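Local coordinates for enoyl-CoA hydratase (Mycobacterium smegmatis, PDB 3PE8), which probably adds water across the double bond of 2-enoyl-CoA thioesters as a crotonase-family enoyl-CoA hydratase, and carries a bound zinc ion, at residues T92-G97 with K200-L205; S29-S34 with T60-V65. All coordinates share one frame; numbering follows the deposited sequence.

Contact 1 (T92-G97 with K200-L205); sequences TKPVIG and KAVRAL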
loop_
_atom_site.group_PDB
_atom_site.type_symbol
_atom_site.label_atom_id
_atom_site.label_comp_id
_atom_site.label_asym_id
_atom_site.label_seq_id
_atom_site.Cartn_x
_atom_site.Cartn_y
_atom_site.Cartn_z
ATOM N N THR A 92 0.337 23.780 6.082
ATOM C CA THR A 92 -1.092 23.582 6.297
ATOM C C THR A 92 -1.899 24.729 5.735
ATOM O O THR A 92 -3.126 24.646 5.713
ATOM C CB THR A 92 -1.434 23.420 7.754
ATOM O OG1 THR A 92 -1.155 24.637 8.468
ATOM C CG2 THR A 92 -0.660 22.226 8.359
ATOM N N LYS A 93 -1.232 25.799 5.293
ATOM C CA LYS A 93 -1.915 26.929 4.636
ATOM C C LYS A 93 -1.975 26.674 3.119
ATOM O O LYS A 93 -0.990 26.273 2.522
ATOM C CB LYS A 93 -1.166 28.228 4.936
ATOM C CG LYS A 93 -1.131 28.561 6.433
ATOM C CD LYS A 93 -0.450 29.849 6.735
ATOM C CE LYS A 93 -0.325 30.049 8.224
ATOM N NZ LYS A 93 0.497 31.252 8.528
ATOM N N PRO A 94 -3.112 26.963 2.486
ATOM C CA PRO A 94 -3.232 26.674 1.087
ATOM C C PRO A 94 -2.316 27.490 0.185
ATOM O O PRO A 94 -2.115 28.671 0.420
ATOM C CB PRO A 94 -4.675 27.054 0.764
ATOM C CG PRO A 94 -5.377 27.125 2.023
ATOM C CD PRO A 94 -4.388 27.378 3.083
ATOM N N VAL A 95 -1.798 26.839 -0.854
ATOM C CA VAL A 95 -0.949 27.450 -1.875
ATOM C C VAL A 95 -1.646 27.354 -3.227
ATOM O O VAL A 95 -1.938 26.262 -3.714
ATOM C CB VAL A 95 0.433 26.775 -1.987
ATOM C CG1 VAL A 95 1.279 27.448 -3.085
ATOM C CG2 VAL A 95 1.184 26.881 -0.645
ATOM N N ILE A 96 -1.943 28.506 -3.801
ATOM C CA ILE A 96 -2.615 28.653 -5.096
ATOM C C ILE A 96 -1.539 29.030 -6.102
ATOM O O ILE A 96 -0.806 30.004 -5.892
ATOM C CB ILE A 96 -3.658 29.780 -5.094
ATOM C CG1 ILE A 96 -4.795 29.449 -4.152
ATOM C CG2 ILE A 96 -4.199 30.017 -6.572
ATOM C CD1 ILE A 96 -5.634 30.689 -3.729
ATOM N N GLY A 97 -1.390 28.227 -7.153
ATOM C CA GLY A 97 -0.485 28.588 -8.252
ATOM C C GLY A 97 -1.247 29.338 -9.304
ATOM O O GLY A 97 -2.252 28.805 -9.841
ATOM N N LYS A 200 -8.782 27.614 11.375
ATOM C CA LYS A 200 -8.396 26.385 12.100
ATOM C C LYS A 200 -8.857 25.152 11.299
ATOM O O LYS A 200 -8.104 24.180 11.101
ATOM C CB LYS A 200 -8.982 26.327 13.545
ATOM N N ALA A 201 -10.111 25.187 10.837
ATOM C CA ALA A 201 -10.666 24.080 10.068
ATOM C C ALA A 201 -10.029 23.924 8.671
ATOM O O ALA A 201 -9.733 22.798 8.215
ATOM C CB ALA A 201 -12.187 24.247 9.944
ATOM N N VAL A 202 -9.814 25.046 7.979
ATOM C CA VAL A 202 -9.108 25.053 6.670
ATOM C C VAL A 202 -7.760 24.302 6.821
ATOM O O VAL A 202 -7.410 23.401 6.044
ATOM C CB VAL A 202 -8.921 26.487 6.147
ATOM C CG1 VAL A 202 -7.807 26.591 5.064
ATOM C CG2 VAL A 202 -10.272 27.079 5.666
ATOM N N ARG A 203 -6.996 24.685 7.841
ATOM C CA ARG A 203 -5.678 24.107 8.043
ATOM C C ARG A 203 -5.748 22.647 8.454
ATOM O O ARG A 203 -4.944 21.849 7.987
ATOM C CB ARG A 203 -4.873 24.934 9.050
ATOM C CG ARG A 203 -4.566 26.337 8.512
ATOM C CD ARG A 203 -3.893 27.225 9.572
ATOM N NE ARG A 203 -4.009 28.651 9.197
ATOM C CZ ARG A 203 -3.527 29.655 9.921
ATOM N NH1 ARG A 203 -2.904 29.404 11.067
ATOM N NH2 ARG A 203 -3.674 30.914 9.516
ATOM N N ALA A 204 -6.687 22.295 9.328
ATOM C CA ALA A 204 -6.851 20.903 9.738
ATOM C C ALA A 204 -7.262 20.020 8.542
ATOM O O ALA A 204 -6.720 18.921 8.335
ATOM C CB ALA A 204 -7.869 20.801 10.912
ATOM N N LEU A 205 -8.172 20.520 7.722
ATOM C CA LEU A 205 -8.628 19.751 6.576
ATOM C C LEU A 205 -7.513 19.645 5.538
ATOM O O LEU A 205 -7.259 18.561 5.005
ATOM C CB LEU A 205 -9.910 20.314 5.977
ATOM C CG LEU A 205 -10.478 19.467 4.836
ATOM C CD1 LEU A 205 -10.540 17.923 5.054
ATOM C CD2 LEU A 205 -11.858 20.001 4.454
#
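Arg203 reaches out of helix 199-234 across Thr92 and then beside Lys93. Its CB meets Thr92 OG1 at 3.8 Å. CG, set anti to the carbonyl carbon (chi1 -65°), comes to 3.6 Å from Thr92 O. CD stays beside Thr92 OG1, 3.9 Å away, as the two side chains cross at about a right angle. From NE onward Lys93 takes over: NE is 4.0 Å from Lys93 CG, and CZ is 3.6 Å from Lys93 CE, which sits over the centre of one guanidinium face. The two long chains run side by side in the same direction, which brings the like charges of Lys93 NZ and Arg203 NH2 to 4.3 Å. Other partners probably offset that repulsion: Asp55 forms a salt bridge with Arg203 NH2, and the backbone carbonyls of Ala48, Gln49 and Val54 accept hydrogen bonds from Lys93 NZ. Thr92 O is buried here without a hydrogen-bonding partner, though Arg203 CA makes a CH...O contact with it at 3.5 Å, probably only weak compensation. Nearer the strand, Pro94 CG packs on Val202 CG1 at 3.9 Å, and both side chains also touch Ile194 of helix 183-195. The contact thus joins the lead-in to strand 95-99 to the first turns of helix 199-234, with helix 183-195 beside it and Leu158 and Trp231 of the second subunit packing against Pro94 and Ala201 respectively.

Contact 2 (S29-S34 with T60-V65); sequences SRNALS and TGADPV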
loop_
_atom_site.group_PDB
_atom_site.type_symbol
_atom_site.label_atom_id
_atom_site.label_comp_id
_atom_site.label_asym_id
_atom_site.label_seq_id
_atom_site.Cartn_x
_atom_site.Cartn_y
_atom_site.Cartn_z
ATOM N N SER A 29 15.826 35.479 -17.149
ATOM C CA SER A 29 16.234 34.078 -17.228
ATOM C C SER A 29 15.014 33.138 -17.186
ATOM O O SER A 29 15.102 31.965 -16.776
ATOM C CB SER A 29 17.177 33.743 -16.068
ATOM O OG SER A 29 18.369 34.501 -16.194
ATOM N N ARG A 30 13.860 33.650 -17.619
ATOM C CA ARG A 30 12.612 32.853 -17.669
ATOM C C ARG A 30 12.232 32.273 -16.303
ATOM O O ARG A 30 11.625 31.194 -16.222
ATOM C CB ARG A 30 12.717 31.748 -18.723
ATOM C CG ARG A 30 12.903 32.271 -20.093
ATOM C CD ARG A 30 13.079 31.116 -21.080
ATOM N NE ARG A 30 13.044 31.610 -22.438
ATOM C CZ ARG A 30 14.105 31.927 -23.167
ATOM N NH1 ARG A 30 15.343 31.777 -22.689
ATOM N NH2 ARG A 30 13.916 32.394 -24.403
ATOM N N ASN A 31 12.537 33.025 -15.254
ATOM C CA ASN A 31 12.289 32.639 -13.884
ATOM C C ASN A 31 12.906 31.296 -13.542
ATOM O O ASN A 31 12.386 30.568 -12.696
ATOM C CB ASN A 31 10.773 32.655 -13.599
ATOM C CG ASN A 31 10.191 34.051 -13.677
ATOM O OD1 ASN A 31 10.906 35.040 -13.429
ATOM N ND2 ASN A 31 8.916 34.147 -14.066
ATOM N N ALA A 32 14.026 30.981 -14.178
ATOM C CA ALA A 32 14.745 29.737 -13.901
ATOM C C ALA A 32 15.145 29.693 -12.422
ATOM O O ALA A 32 15.493 30.726 -11.799
ATOM C CB ALA A 32 15.965 29.595 -14.830
ATOM N N LEU A 33 15.082 28.490 -11.858
ATOM C CA LEU A 33 15.334 28.276 -10.437
ATOM C C LEU A 33 16.830 28.085 -10.183
ATOM O O LEU A 33 17.367 26.957 -10.164
ATOM C CB LEU A 33 14.546 27.072 -9.946
ATOM C CG LEU A 33 13.045 27.195 -10.160
ATOM C CD1 LEU A 33 12.371 25.899 -9.782
ATOM C CD2 LEU A 33 12.398 28.386 -9.440
ATOM N N SER A 34 17.503 29.215 -10.053
ATOM C CA SER A 34 18.881 29.263 -9.608
ATOM C C SER A 34 18.925 28.792 -8.173
ATOM O O SER A 34 17.903 28.721 -7.487
ATOM C CB SER A 34 19.423 30.690 -9.700
ATOM O OG SER A 34 18.672 31.589 -8.892
ATOM N N THR A 60 3.277 32.920 -8.227
ATOM C CA THR A 60 3.145 33.279 -9.635
ATOM C C THR A 60 4.511 33.651 -10.144
ATOM O O THR A 60 5.471 33.699 -9.363
ATOM C CB THR A 60 2.068 34.374 -9.832
ATOM O OG1 THR A 60 1.679 34.435 -11.214
ATOM C CG2 THR A 60 2.518 35.768 -9.361
ATOM N N GLY A 61 4.600 33.925 -11.433
ATOM C CA GLY A 61 5.863 34.381 -12.029
ATOM C C GLY A 61 5.764 35.758 -12.643
ATOM O O GLY A 61 4.709 36.148 -13.161
ATOM N N ALA A 62 6.880 36.478 -12.647
ATOM C CA ALA A 62 6.994 37.683 -13.451
ATOM C C ALA A 62 6.760 37.322 -14.911
ATOM O O ALA A 62 7.259 36.308 -15.370
ATOM C CB ALA A 62 8.378 38.319 -13.255
ATOM N N ASP A 63 5.986 38.109 -15.644
ATOM C CA ASP A 63 5.683 37.764 -17.033
ATOM C C ASP A 63 6.942 37.746 -17.925
ATOM O O ASP A 63 7.931 38.438 -17.635
ATOM C CB ASP A 63 4.665 38.742 -17.637
ATOM C CG ASP A 63 3.201 38.355 -17.361
ATOM O OD1 ASP A 63 2.894 37.203 -17.055
ATOM O OD2 ASP A 63 2.331 39.258 -17.553
ATOM N N PRO A 64 6.892 36.990 -19.034
ATOM C CA PRO A 64 5.741 36.245 -19.556
ATOM C C PRO A 64 5.787 34.747 -19.321
ATOM O O PRO A 64 4.907 34.041 -19.829
ATOM C CB PRO A 64 5.846 36.526 -21.042
ATOM C CG PRO A 64 7.372 36.444 -21.268
ATOM C CD PRO A 64 7.972 37.091 -20.040
ATOM N N VAL A 65 6.781 34.265 -18.574
ATOM C CA VAL A 65 6.971 32.836 -18.324
ATOM C C VAL A 65 6.655 32.589 -16.848
ATOM O O VAL A 65 6.954 33.430 -16.015
ATOM C CB VAL A 65 8.400 32.419 -18.694
ATOM C CG1 VAL A 65 8.698 30.983 -18.224
ATOM C CG2 VAL A 65 8.638 32.564 -20.214
#
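The loop that leads from strand 19-24 into helix 35-50 meets the turn leaving strand 56-61 through Asn31, whose amide nitrogen is turned to the carbonyls of Ala62 and Val65. Arg30 and Asn31 both have left-handed helical backbone torsions, making a tight turn closed by the bond from Ala32 N to Ser29 O. A chi1 of -66° sets Asn31 CG anti to its own carbonyl carbon, on the side of Ala62 and Val65, and ND2 is the atom that makes the bonds. Its bond to Ala62 O is 3.0 Å long, bent to 147° at the hydrogen, and lies in the carbonyl plane on a lone pair. A second bond, from ND2 to Val65 O, is short at 2.9 Å but weak, with an angle of only 116°. Phe66 O also accepts from ND2, while OD1 takes the backbone N-H of Arg26, so both ends of the amide are used and its flip is fixed. Gly61 CA lies 3.7 Å from ND2, and Ala62 CB is 4.1 Å from OD1. Alongside, Val65 CG1 rests against Arg30 O at 3.6 Å and also approaches Arg30 CB. Loops that follow the C-terminal ends of parallel strands line the active site in the crotonase fold; here the segment after this turn, whose Ala68 and Gly69 bond to Arg30 and Leu33, probably contributes to the oxyanion hole.

How the contacts relate
Contact 2 closes before contact 1 opens, so the two follow in series along the chain. Both reach the same six-stranded mixed sheet, where strands 56-61 and 95-99 are parallel neighbours, consecutive in sequence. Their centres are 25 Å apart, on opposite sides of the chain's centre, and their nearest atoms come within about 6 Å without touching. Contact 2 lies at the C-terminal end of strand 56-61, whereas contact 1 lies at the N-terminal end of strand 95-99. One ties loops within a single subunit, beside the segment that probably helps form the oxyanion hole; the other joins the lead-in to strand 95-99 to the long C-terminal helix beside the second subunit.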